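MMACHC-like protein (Caenorhabditis elegans, PDB 5UJC) probably reduces cyanocobalamin to cob(II)alamin with a flavin and NADPH, and removes the methyl group of methylcobalamin with glutathione, in intracellular vitamin B12 processing. Local coordinates at residues 6-11 against 193-198; 30-35 against 51-56. One frame throughout, in Å; residues are numbered along the deposited sequence.

Interaction 1: 6-11 against 193-198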
loop_
_atom_site.group_PDB
_atom_site.type_symbol
_atom_site.label_atom_id
_atom_site.label_comp_id
_atom_site.label_asym_id
_atom_site.label_seq_id
_atom_site.Cartn_x
_atom_site.Cartn_y
_atom_site.Cartn_z
ATOM N N SER A 6 18.350 18.604 -2.951
ATOM C CA SER A 6 19.271 17.918 -2.037
ATOM C C SER A 6 18.546 17.601 -0.763
ATOM O O SER A 6 18.631 16.495 -0.246
ATOM C CB SER A 6 20.482 18.796 -1.717
ATOM O OG SER A 6 21.316 18.958 -2.845
ATOM N N HIS A 7 17.824 18.593 -0.244
ATOM C CA HIS A 7 17.056 18.388 0.988
ATOM C C HIS A 7 15.965 17.316 0.804
ATOM O O HIS A 7 15.831 16.416 1.637
ATOM C CB HIS A 7 16.469 19.708 1.494
ATOM C CG HIS A 7 15.800 19.594 2.817
ATOM N ND1 HIS A 7 16.441 19.098 3.927
ATOM C CD2 HIS A 7 14.539 19.908 3.214
ATOM C CE1 HIS A 7 15.608 19.111 4.954
ATOM N NE2 HIS A 7 14.454 19.615 4.551
ATOM N N ALA A 8 15.239 17.381 -0.307
ATOM C CA ALA A 8 14.263 16.342 -0.639
ATOM C C ALA A 8 14.917 14.950 -0.679
ATOM O O ALA A 8 14.356 13.988 -0.174
ATOM C CB ALA A 8 13.587 16.646 -1.973
ATOM N N GLU A 9 16.101 14.858 -1.298
ATOM C CA GLU A 9 16.833 13.594 -1.363
ATOM C C GLU A 9 17.275 13.112 0.027
ATOM O O GLU A 9 17.173 11.932 0.329
ATOM C CB GLU A 9 18.026 13.696 -2.345
ATOM C CG GLU A 9 17.564 13.643 -3.788
ATOM C CD GLU A 9 18.640 13.967 -4.798
ATOM O OE1 GLU A 9 19.828 14.093 -4.416
ATOM O OE2 GLU A 9 18.291 14.102 -6.001
ATOM N N SER A 10 17.648 14.051 0.907
ATOM C CA SER A 10 18.042 13.700 2.297
ATOM C C SER A 10 16.842 13.194 3.092
ATOM O O SER A 10 16.957 12.256 3.876
ATOM C CB SER A 10 18.678 14.909 3.014
ATOM O OG SER A 10 19.925 15.272 2.424
ATOM N N ILE A 11 15.683 13.797 2.856
ATOM C CA ILE A 11 14.450 13.335 3.472
ATOM C C ILE A 11 14.133 11.904 3.028
ATOM O O ILE A 11 13.883 11.013 3.862
ATOM C CB ILE A 11 13.276 14.267 3.136
ATOM C CG1 ILE A 11 13.434 15.578 3.892
ATOM C CG2 ILE A 11 11.943 13.613 3.469
ATOM C CD1 ILE A 11 12.529 16.692 3.365
ATOM N N PRO A 193 5.026 19.991 3.966
ATOM C CA PRO A 193 4.459 21.247 3.480
ATOM C C PRO A 193 5.479 22.345 3.218
ATOM O O PRO A 193 5.188 23.264 2.443
ATOM C CB PRO A 193 3.499 21.664 4.617
ATOM C CG PRO A 193 3.159 20.400 5.306
ATOM C CD PRO A 193 4.404 19.560 5.231
ATOM N N ASN A 194 6.652 22.270 3.862
ATOM C CA ASN A 194 7.688 23.298 3.684
ATOM C C ASN A 194 8.746 22.946 2.647
ATOM O O ASN A 194 9.701 23.699 2.475
ATOM C CB ASN A 194 8.377 23.605 5.032
ATOM C CG ASN A 194 7.410 24.126 6.077
ATOM O OD1 ASN A 194 7.470 23.740 7.245
ATOM N ND2 ASN A 194 6.504 24.994 5.661
ATOM N N VAL A 195 8.562 21.832 1.927
ATOM C CA VAL A 195 9.544 21.387 0.964
ATOM C C VAL A 195 8.928 21.403 -0.435
ATOM O O VAL A 195 7.958 20.700 -0.701
ATOM C CB VAL A 195 10.072 19.969 1.284
ATOM C CG1 VAL A 195 11.089 19.551 0.253
ATOM C CG2 VAL A 195 10.665 19.928 2.688
ATOM N N LYS A 196 9.493 22.228 -1.309
ATOM C CA LYS A 196 8.978 22.413 -2.660
ATOM C C LYS A 196 9.982 21.848 -3.688
ATOM O O LYS A 196 11.198 22.104 -3.612
ATOM C CB LYS A 196 8.720 23.900 -2.936
ATOM C CG LYS A 196 7.887 24.604 -1.875
ATOM C CD LYS A 196 6.515 23.989 -1.714
ATOM C CE LYS A 196 5.710 24.690 -0.621
ATOM N NZ LYS A 196 5.487 26.128 -0.926
ATOM N N ILE A 197 9.454 21.066 -4.629
ATOM C CA ILE A 197 10.249 20.352 -5.612
ATOM C C ILE A 197 9.682 20.591 -7.028
ATOM O O ILE A 197 9.412 19.654 -7.776
ATOM C CB ILE A 197 10.342 18.817 -5.267
ATOM C CG1 ILE A 197 8.950 18.221 -5.044
ATOM C CG2 ILE A 197 11.220 18.599 -4.022
ATOM C CD1 ILE A 197 8.919 16.690 -5.121
ATOM N N PRO A 198 9.513 21.865 -7.402
ATOM C CA PRO A 198 8.864 22.170 -8.700
ATOM C C PRO A 198 9.591 21.588 -9.932
ATOM O O PRO A 198 8.951 21.310 -10.944
ATOM C CB PRO A 198 8.902 23.690 -8.750
ATOM C CG PRO A 198 10.084 24.052 -7.900
ATOM C CD PRO A 198 10.015 23.083 -6.753
#

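Interaction 2: 30-35 against 51-56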
loop_
_atom_site.group_PDB
_atom_site.type_symbol
_atom_site.label_atom_id
_atom_site.label_comp_id
_atom_site.label_asym_id
_atom_site.label_seq_id
_atom_site.Cartn_x
_atom_site.Cartn_y
_atom_site.Cartn_z
ATOM N N PHE A 30 6.654 12.186 -5.170
ATOM C CA PHE A 30 5.789 12.856 -6.123
ATOM C C PHE A 30 5.387 14.222 -5.638
ATOM O O PHE A 30 5.646 14.576 -4.493
ATOM C CB PHE A 30 4.551 12.003 -6.441
ATOM C CG PHE A 30 3.597 11.810 -5.272
ATOM C CD1 PHE A 30 3.864 10.878 -4.271
ATOM C CD2 PHE A 30 2.403 12.514 -5.213
ATOM C CE1 PHE A 30 2.977 10.698 -3.218
ATOM C CE2 PHE A 30 1.510 12.315 -4.187
ATOM C CZ PHE A 30 1.782 11.393 -3.196
ATOM N N LYS A 31 4.816 15.021 -6.544
ATOM C CA LYS A 31 4.369 16.360 -6.210
ATOM C C LYS A 31 2.873 16.314 -5.905
ATOM O O LYS A 31 2.115 15.690 -6.624
ATOM C CB LYS A 31 4.632 17.322 -7.377
ATOM C CG LYS A 31 6.097 17.468 -7.737
ATOM C CD LYS A 31 6.296 18.404 -8.920
ATOM C CE LYS A 31 5.777 17.807 -10.229
ATOM N NZ LYS A 31 6.477 18.395 -11.402
ATOM N N ILE A 32 2.429 17.066 -4.916
ATOM C CA ILE A 32 1.017 17.098 -4.601
ATOM C C ILE A 32 0.198 17.554 -5.825
ATOM O O ILE A 32 -0.891 17.041 -6.063
ATOM C CB ILE A 32 0.720 18.013 -3.378
ATOM C CG1 ILE A 32 1.275 17.397 -2.085
ATOM C CG2 ILE A 32 -0.779 18.283 -3.246
ATOM C CD1 ILE A 32 0.654 16.070 -1.698
ATOM N N GLY A 33 0.737 18.490 -6.613
ATOM C CA GLY A 33 0.026 18.960 -7.812
ATOM C C GLY A 33 -0.303 17.836 -8.797
ATOM O O GLY A 33 -1.349 17.867 -9.477
ATOM N N SER A 34 0.576 16.843 -8.886
ATOM C CA SER A 34 0.335 15.708 -9.774
ATOM C C SER A 34 -0.851 14.895 -9.300
ATOM O O SER A 34 -1.669 14.453 -10.097
ATOM C CB SER A 34 1.560 14.831 -9.862
ATOM O OG SER A 34 2.659 15.555 -10.397
ATOM N N TYR A 35 -0.957 14.718 -7.994
ATOM C CA TYR A 35 -2.105 14.046 -7.420
ATOM C C TYR A 35 -3.400 14.850 -7.643
ATOM O O TYR A 35 -4.422 14.301 -8.073
ATOM C CB TYR A 35 -1.882 13.812 -5.920
ATOM C CG TYR A 35 -3.058 13.174 -5.214
ATOM C CD1 TYR A 35 -3.207 11.792 -5.170
ATOM C CD2 TYR A 35 -4.030 13.962 -4.588
ATOM C CE1 TYR A 35 -4.264 11.214 -4.529
ATOM C CE2 TYR A 35 -5.079 13.389 -3.913
ATOM C CZ TYR A 35 -5.205 12.013 -3.894
ATOM O OH TYR A 35 -6.259 11.405 -3.234
ATOM N N ASP A 51 1.089 23.096 -5.419
ATOM C CA ASP A 51 1.389 22.074 -6.437
ATOM C C ASP A 51 2.769 21.433 -6.266
ATOM O O ASP A 51 2.926 20.227 -6.471
ATOM C CB ASP A 51 1.302 22.664 -7.854
ATOM C CG ASP A 51 -0.111 22.949 -8.294
ATOM O OD1 ASP A 51 -1.058 22.446 -7.684
ATOM O OD2 ASP A 51 -0.265 23.666 -9.297
ATOM N N SER A 52 3.771 22.229 -5.931
ATOM C CA SER A 52 5.131 21.721 -5.908
ATOM C C SER A 52 5.511 21.030 -4.569
ATOM O O SER A 52 6.640 20.613 -4.398
ATOM C CB SER A 52 6.108 22.841 -6.208
ATOM O OG SER A 52 6.096 23.811 -5.174
ATOM N N THR A 53 4.563 20.932 -3.631
ATOM C CA THR A 53 4.822 20.323 -2.335
ATOM C C THR A 53 5.288 18.870 -2.511
ATOM O O THR A 53 4.658 18.088 -3.231
ATOM C CB THR A 53 3.557 20.348 -1.465
ATOM O OG1 THR A 53 3.127 21.697 -1.294
ATOM C CG2 THR A 53 3.793 19.732 -0.094
ATOM N N MET A 54 6.383 18.530 -1.841
ATOM C CA MET A 54 6.924 17.175 -1.856
ATOM C C MET A 54 6.063 16.194 -1.061
ATOM O O MET A 54 5.645 16.491 0.066
ATOM C CB MET A 54 8.326 17.189 -1.254
ATOM C CG MET A 54 8.981 15.824 -1.152
ATOM S SD MET A 54 10.489 15.879 -0.162
ATOM C CE MET A 54 10.844 14.134 0.044
ATOM N N ALA A 55 5.830 15.026 -1.656
ATOM C CA ALA A 55 5.238 13.889 -0.959
ATOM C C ALA A 55 6.051 12.630 -1.238
ATOM O O ALA A 55 6.690 12.503 -2.298
ATOM C CB ALA A 55 3.800 13.691 -1.398
ATOM N N LEU A 56 5.972 11.681 -0.294
ATOM C CA LEU A 56 6.550 10.337 -0.448
ATOM C C LEU A 56 5.480 9.300 -0.233
ATOM O O LEU A 56 4.840 9.265 0.811
ATOM C CB LEU A 56 7.691 10.084 0.544
ATOM C CG LEU A 56 8.985 10.839 0.299
ATOM C CD1 LEU A 56 9.923 10.597 1.485
ATOM C CD2 LEU A 56 9.644 10.371 -0.987
#

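Interaction 1: 6-11 against 193-198
At Asn194 the chain has just turned a corner, and the amide faces elsewhere: its OD1 accepts a hydrogen bond from ND2 of Asn115. Val195 then turns its branched side chain to helix 5-18 and buries the most surface of any residue here. CG1, anti to the backbone N, lies loosely beside Ala8 CB, 4.4 Å away. The closer contacts are made by CG2, beside that N, which meets Ile11 tip to tip, 3.8 Å from CD1. The same CG2 lies 3.9 Å from CD2 of His7, at the edge of the imidazole and near its plane. His7 CG is anti to the backbone N (chi1 -174°), which carries the ring toward the strand, and Ile11 CG1 lies above one face, toward the rim; NE2 is hydrogen-bonded to OE2 of Glu113, which should help fix the ring's rotation. This is a helix laid on one face of an antiparallel sheet, at the end of strand 185-196, with Met54 of the adjacent strand 53-60 filling in between. Lys196, next along the strand, points the other way, as alternation demands. Ile197 faces the helix again. With CG1 in the crowded position between backbone N and carbonyl carbon (chi1 52°), it presents CG2 to Ala8, 3.7 Å from CB; the small alanine lets the helix come this near.

Interaction 2: 30-35 against 51-56
Ala55 and Phe30 bury the most surface and form an antiparallel hydrogen-bonded pair. Phe30 N donates a hydrogen bond to Ala55 O at 2.9 Å, from above the carbonyl plane, while Ala55 N returns a bond of the same length to Phe30 O, nearly along the C=O axis. The benzyl group takes the crowded position between backbone N and carbonyl carbon (chi1 66°), which folds the ring back across the neighbouring strand. Ala55 CB therefore sits over one ring face, 3.7 Å from the centroid of Phe30 and 18° off its normal, a CH-pi contact shifted toward CZ. A methyl suits this place because it fits against the ring face while the strands stay paired. The ring also touches Cys137 and Val140 of helix 134-140. An alanine at Phe30 would remove the ring and would probably loosen the packing over Ala55 and against that helix.

Asp51 and Ile32 come next. Asp51 is covered partly where its side chain lies against Gly33, with OD1 3.7 Å from Gly33 CA. Gly33 N bonds to Asp51 O at 2.8 Å, in the carbonyl plane and on a lone pair. The absence of a side chain matters, since a CB on Gly33 would clash with Asp51 CB. Ile32 N donates to Thr53 O at 3.0 Å, and the two branched side chains run side by side, Ile32 CG1 against Thr53 CB. Main-chain hydrogen bonding to 51-56 thus continues past Lys31, the N-cap residue, from the first N-H groups of helix 32-39. Strand 25-31 borders the four-stranded sheet, with strand 53-60 between it and strand 185-196; Phe30 also touches Val189 of that last strand, while Met54 and Leu56 meet helix 5-18.

Overall arrangement
Both contacts are largely buried and share one antiparallel sheet: 193-198 ends strand 185-196, and 51-56 leads into its neighbour, strand 53-60. Burial fades to partly exposed His7 in one and exposed Asp51 in the other. Backbone hydrogen bonds probably join them: Val195 O lies 2.9 Å from Met54 N, and Ile197 N 2.9 Å from Ser52 O. Interaction 1, helix against sheet face, has no hydrogen bond across it and relies on small and branched apolar side chains plus the His7 ring edge; in interaction 2 two main-chain bonds join the strands and two come from the start of helix 32-39. The Phe30 side chain lies about 10 Å from the bound methylcobalamin; interaction 1 is remote from the binding sites.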